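Local coordinates for protein methylmalonate-semialdehyde dehydrogenase (Oceanimonas doudoroffii, PDB 4ZZ7) that probably catalyses the NAD-dependent, acylating oxidation of methylmalonate semialdehyde, as a member of the aldehyde dehydrogenase family, at residues 214-218 with 238-244; 221-225 with 472-476. One frame throughout, in Å; residues are numbered along the deposited sequence.

Interaction 1: residues 214-218 with 238-244; sequences LLHDD and TASANGK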
# COMPACT_ATOMS: atom_id res chain seq x y z
N LEU A 214 -12.05 -33.27 4.09
CA LEU A 214 -11.37 -32.05 3.64
C LEU A 214 -9.94 -31.89 4.26
O LEU A 214 -8.93 -31.69 3.53
CB LEU A 214 -12.23 -30.83 3.97
CG LEU A 214 -13.59 -30.74 3.29
CD1 LEU A 214 -14.45 -29.68 3.97
CD2 LEU A 214 -13.45 -30.45 1.81
N LEU A 215 -9.87 -32.02 5.58
CA LEU A 215 -8.61 -31.85 6.31
C LEU A 215 -7.50 -32.84 5.87
O LEU A 215 -6.31 -32.50 5.85
CB LEU A 215 -8.86 -31.96 7.81
CG LEU A 215 -9.78 -30.89 8.39
CD1 LEU A 215 -10.14 -31.22 9.83
CD2 LEU A 215 -9.17 -29.52 8.31
N HIS A 216 -7.90 -34.05 5.52
CA HIS A 216 -6.95 -35.13 5.24
C HIS A 216 -6.64 -35.33 3.76
O HIS A 216 -5.64 -35.96 3.43
CB HIS A 216 -7.45 -36.40 5.90
CG HIS A 216 -7.37 -36.37 7.40
ND1 HIS A 216 -8.30 -35.73 8.18
CD2 HIS A 216 -6.45 -36.88 8.25
CE1 HIS A 216 -7.97 -35.87 9.46
NE2 HIS A 216 -6.84 -36.55 9.53
N ASP A 217 -7.46 -34.79 2.86
CA ASP A 217 -7.17 -34.83 1.42
C ASP A 217 -6.03 -33.86 1.05
O ASP A 217 -6.11 -32.67 1.28
CB ASP A 217 -8.41 -34.48 0.61
CG ASP A 217 -8.26 -34.82 -0.86
OD1 ASP A 217 -7.41 -34.21 -1.56
OD2 ASP A 217 -9.02 -35.68 -1.33
N ASP A 218 -4.99 -34.39 0.43
CA ASP A 218 -3.79 -33.61 0.12
C ASP A 218 -4.01 -32.50 -0.90
O ASP A 218 -3.22 -31.54 -0.92
CB ASP A 218 -2.66 -34.55 -0.34
CG ASP A 218 -2.19 -35.49 0.77
OD1 ASP A 218 -2.79 -35.47 1.88
OD2 ASP A 218 -1.22 -36.25 0.54
N THR A 238 -5.46 -30.14 13.47
CA THR A 238 -5.51 -31.19 12.46
C THR A 238 -4.92 -30.71 11.14
O THR A 238 -4.05 -31.36 10.55
CB THR A 238 -6.96 -31.68 12.22
OG1 THR A 238 -7.57 -32.03 13.47
CG2 THR A 238 -7.01 -32.87 11.27
N ALA A 239 -5.43 -29.57 10.67
CA ALA A 239 -4.91 -28.94 9.45
C ALA A 239 -3.40 -28.77 9.51
O ALA A 239 -2.69 -29.13 8.58
CB ALA A 239 -5.55 -27.58 9.22
N SER A 240 -2.91 -28.25 10.64
CA SER A 240 -1.49 -28.02 10.83
C SER A 240 -0.66 -29.30 10.84
O SER A 240 0.49 -29.31 10.41
CB SER A 240 -1.25 -27.22 12.10
OG SER A 240 -1.84 -25.92 12.00
N ALA A 241 -1.26 -30.38 11.34
CA ALA A 241 -0.64 -31.72 11.27
C ALA A 241 -0.56 -32.27 9.85
O ALA A 241 0.29 -33.09 9.57
CB ALA A 241 -1.37 -32.72 12.16
N ASN A 242 -1.46 -31.84 8.98
CA ASN A 242 -1.46 -32.27 7.56
C ASN A 242 -0.86 -31.22 6.59
O ASN A 242 -1.23 -31.17 5.40
CB ASN A 242 -2.87 -32.66 7.13
CG ASN A 242 -3.36 -33.95 7.79
OD1 ASN A 242 -3.61 -34.95 7.11
ND2 ASN A 242 -3.49 -33.93 9.10
N GLY A 243 0.05 -30.38 7.12
CA GLY A 243 0.87 -29.44 6.32
C GLY A 243 0.20 -28.17 5.77
O GLY A 243 0.88 -27.14 5.57
N LYS A 244 -1.12 -28.24 5.52
CA LYS A 244 -1.88 -27.10 5.00
C LYS A 244 -2.19 -25.96 5.99
O LYS A 244 -2.46 -26.18 7.18
CB LYS A 244 -3.18 -27.57 4.34
CG LYS A 244 -4.24 -28.06 5.31
CD LYS A 244 -5.22 -29.01 4.64
CE LYS A 244 -4.58 -30.34 4.31
NZ LYS A 244 -5.49 -31.14 3.46
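The last turn of helix 208-216 lies against the last turn of helix 229-241, Leu215 facing Ala239 with their CA atoms 5.7 Å apart and His216 facing Asn242 at 6.6 Å between CA atoms. Both helices flank the mainly parallel sheet of the Rossmann-like NAD-binding domain of an aldehyde dehydrogenase, and strand 220-226 runs between them in the chain. Leu215 packs its two methyl branches on the second helix: its CD1 meets Thr238 CG2 at 3.8 Å, the two side chains crossing at roughly a right angle, while its CD2 branch leans on Ala239 CB. Thr238 can offer its methyl because CG2 stands anti to the backbone N; its OG1 is turned back to Tyr234 O within its own helix. The same methyl also touches His216 CE1, at 3.6 Å. The imidazole, whose ND1 is bonded to Asp212 O, has Asn242 OD1 near its CD2, the ring and amide planes standing 77° apart. At its other end the Asn242 amide folds back on its own helix, ND2 bonding Thr238 O at 3.0 Å. That carbonyl also accepts from Asn242 N, so one residue closes the last turn twice. The polar centre is Lys244, a buried residue whose amine reaches the end of helix 208-216, with only a weak bond to Leu214 O, 3.5 Å from NZ. A bend at chi3 helps bring it there, and Val220 O is a further acceptor. The carbonyl end of helix 208-216 would probably help to stabilise the Lys244 charge. Lys244 NZ bonds Leu215 O at 2.9 Å, lying well above the carbonyl plane, 65° out of it, with a C=O...N angle of 115°.

Interaction 2: residues 221-225 with 472-476; sequences KAVSF and RFYTK. With NAD (nicotinamide-adenine-dinucleotide), chain M.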
# COMPACT_ATOMS: atom_id res chain seq x y z
N LYS A 221 -5.48 -27.26 -0.02
CA LYS A 221 -4.32 -26.48 0.33
C LYS A 221 -4.54 -25.41 1.40
O LYS A 221 -3.57 -24.84 1.87
CB LYS A 221 -3.77 -25.83 -0.93
CG LYS A 221 -2.66 -26.61 -1.59
CD LYS A 221 -3.16 -27.75 -2.44
CE LYS A 221 -2.23 -28.96 -2.37
NZ LYS A 221 -0.87 -28.75 -2.95
N ALA A 222 -5.79 -25.10 1.75
CA ALA A 222 -6.06 -24.12 2.80
C ALA A 222 -7.43 -24.31 3.40
O ALA A 222 -8.37 -24.63 2.69
CB ALA A 222 -5.93 -22.70 2.26
N VAL A 223 -7.55 -24.08 4.70
CA VAL A 223 -8.82 -24.26 5.39
C VAL A 223 -9.23 -23.04 6.22
O VAL A 223 -8.53 -22.65 7.15
CB VAL A 223 -8.73 -25.50 6.31
CG1 VAL A 223 -10.06 -25.73 7.03
CG2 VAL A 223 -8.32 -26.73 5.50
N SER A 224 -10.38 -22.45 5.87
CA SER A 224 -11.01 -21.36 6.65
C SER A 224 -12.15 -21.91 7.53
O SER A 224 -13.19 -22.32 7.01
CB SER A 224 -11.59 -20.28 5.72
OG SER A 224 -10.58 -19.50 5.11
N PHE A 225 -11.94 -21.90 8.85
CA PHE A 225 -12.96 -22.36 9.79
C PHE A 225 -13.46 -21.20 10.59
O PHE A 225 -12.66 -20.38 11.02
CB PHE A 225 -12.44 -23.41 10.79
CG PHE A 225 -13.47 -23.83 11.82
CD1 PHE A 225 -14.43 -24.75 11.50
CD2 PHE A 225 -13.48 -23.27 13.09
CE1 PHE A 225 -15.39 -25.11 12.43
CE2 PHE A 225 -14.44 -23.63 14.03
CZ PHE A 225 -15.39 -24.56 13.70
N ARG A 472 -4.47 -12.36 1.34
CA ARG A 472 -3.20 -12.99 1.71
C ARG A 472 -3.31 -14.45 2.16
O ARG A 472 -2.35 -15.24 1.99
CB ARG A 472 -2.49 -12.17 2.78
CG ARG A 472 -2.08 -10.81 2.26
CD ARG A 472 -1.03 -10.89 1.15
NE ARG A 472 0.30 -11.08 1.73
CZ ARG A 472 0.97 -12.24 1.81
NH1 ARG A 472 0.47 -13.40 1.32
NH2 ARG A 472 2.16 -12.24 2.38
N PHE A 473 -4.46 -14.79 2.73
CA PHE A 473 -4.69 -16.16 3.15
C PHE A 473 -5.02 -17.04 1.98
O PHE A 473 -4.59 -18.19 1.94
CB PHE A 473 -5.79 -16.28 4.17
CG PHE A 473 -5.98 -17.68 4.67
CD1 PHE A 473 -5.10 -18.23 5.59
CD2 PHE A 473 -7.02 -18.46 4.18
CE1 PHE A 473 -5.27 -19.52 6.04
CE2 PHE A 473 -7.18 -19.77 4.62
CZ PHE A 473 -6.31 -20.29 5.55
N TYR A 474 -5.79 -16.49 1.03
CA TYR A 474 -6.20 -17.24 -0.16
C TYR A 474 -5.19 -17.16 -1.30
O TYR A 474 -5.47 -17.63 -2.39
CB TYR A 474 -7.60 -16.82 -0.63
CG TYR A 474 -8.68 -17.12 0.38
CD1 TYR A 474 -8.71 -18.32 1.04
CD2 TYR A 474 -9.68 -16.20 0.66
CE1 TYR A 474 -9.68 -18.59 1.97
CE2 TYR A 474 -10.67 -16.48 1.58
CZ TYR A 474 -10.65 -17.68 2.23
OH TYR A 474 -11.58 -18.04 3.17
N THR A 475 -4.02 -16.60 -1.05
CA THR A 475 -2.94 -16.69 -2.05
C THR A 475 -1.61 -17.08 -1.45
O THR A 475 -1.44 -17.09 -0.22
CB THR A 475 -2.71 -15.35 -2.76
OG1 THR A 475 -2.23 -14.38 -1.81
CG2 THR A 475 -4.00 -14.88 -3.46
N LYS A 476 -0.65 -17.40 -2.33
CA LYS A 476 0.74 -17.63 -1.92
C LYS A 476 1.73 -16.71 -2.63
O LYS A 476 1.63 -16.46 -3.83
CB LYS A 476 1.16 -19.10 -2.04
CG LYS A 476 0.64 -19.79 -3.26
CD LYS A 476 1.06 -21.23 -3.26
CE LYS A 476 0.60 -21.91 -4.55
NZ LYS A 476 1.11 -23.31 -4.68
PA NAD M . -19.33 -25.43 15.78
O1A NAD M . -20.12 -26.67 16.19
O2A NAD M . -18.11 -24.98 16.56
O5B NAD M . -18.80 -25.64 14.26
C5B NAD M . -19.56 -25.30 13.09
C4B NAD M . -19.12 -26.10 11.87
O4B NAD M . -18.16 -27.10 12.25
C3B NAD M . -20.25 -26.86 11.19
O3B NAD M . -20.10 -26.70 9.78
C2B NAD M . -20.12 -28.30 11.67
O2B NAD M . -20.43 -29.35 10.76
C1B NAD M . -18.65 -28.42 12.02
N9A NAD M . -18.41 -29.30 13.21
C8A NAD M . -19.16 -29.34 14.35
N7A NAD M . -18.64 -30.23 15.22
C5A NAD M . -17.54 -30.78 14.66
C6A NAD M . -16.53 -31.80 15.05
N6A NAD M . -16.62 -32.40 16.26
N1A NAD M . -15.53 -32.09 14.18
C2A NAD M . -15.44 -31.48 12.95
N3A NAD M . -16.31 -30.55 12.52
C4A NAD M . -17.37 -30.16 13.31
O3 NAD M . -20.35 -24.16 15.66
PN NAD M . -21.99 -24.14 15.64
O1N NAD M . -22.53 -24.68 14.31
O2N NAD M . -22.63 -24.60 16.95
O5D NAD M . -22.09 -22.53 15.61
C5D NAD M . -21.91 -21.78 16.82
C4D NAD M . -20.48 -21.23 17.05
O4D NAD M . -20.02 -20.27 16.08
C3D NAD M . -20.40 -20.51 18.41
O3D NAD M . -19.73 -21.32 19.38
C2D NAD M . -19.67 -19.18 18.16
O2D NAD M . -18.64 -18.94 19.13
C1D NAD M . -19.13 -19.36 16.75
N1N NAD M . -18.94 -18.14 15.98
C2N NAD M . -17.70 -17.65 15.92
C3N NAD M . -17.43 -16.49 15.19
C7N NAD M . -16.05 -15.88 15.11
O7N NAD M . -15.36 -15.59 16.09
N7N NAD M . -15.62 -15.60 13.89
C4N NAD M . -18.47 -15.87 14.51
C5N NAD M . -19.76 -16.39 14.58
C6N NAD M . -19.97 -17.54 15.34
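Phe473 and Tyr474, where helix 467-473 ends, send their rings to strand 220-226, and both reach Ser224 OG. The Phe473 ring approaches the strand obliquely: CE2 lies 4.0 Å from Ala222 CB and 3.4 Å from Ser224 OG, and CZ reaches Val223 O at 3.6 Å. Its first torsion (chi1 -177°), with CG anti to the backbone N, extends the ring toward the strand. Tyr474 sets CE1 at the edge of the Phe473 ring, in its plane, and carries its hydroxyl onward to Ser224. There Tyr474 OH and Ser224 OG stand 2.6 Å apart; Ser224 OG is also hydrogen-bonded to Gln247 OE1, so this buried hydroxyl is satisfied. Without the aromatic ring, as with an alanine at Phe473, Ala222 and Ser224 would probably lose their cover, leaving a gap beside the strand, with the Tyr474 ring freer to shift. One residue further along the strand, Phe225 belongs to the NAD pocket, its CE1 lying 3.4 Å from NAD O4B near the ring plane. Backbone bonds join strand 220-226 to Ala146 on one side and Gln247 on the other, in the mainly parallel sheet, while Tyr474 packs on Met161, Met164 and Ala165 of helix 156-167 and Phe473 on Gln247 of strand 245-249.

How the interactions relate
The centres of interactions 1 and 2 are 12 Å apart, and strand 220-226 links them. Along the chain the order is 214-218, 221-225, 238-244 and 472-476, so the segments alternate: helix 208-216, strand 220-226 and helix 229-241 follow one another, and the last segment returns from near the C-terminus. The two contacts also touch directly, Lys244 CD approaching Val223 CG2 at 3.9 Å and Leu215 CD2 the same methyl at 4.1 Å. Val223 points away from 472-476, which places interaction 1 and the aromatic pair against different faces of the strand. Thus a strand leading to the NAD pocket is packed from both faces, and both contacts also reach the second subunit.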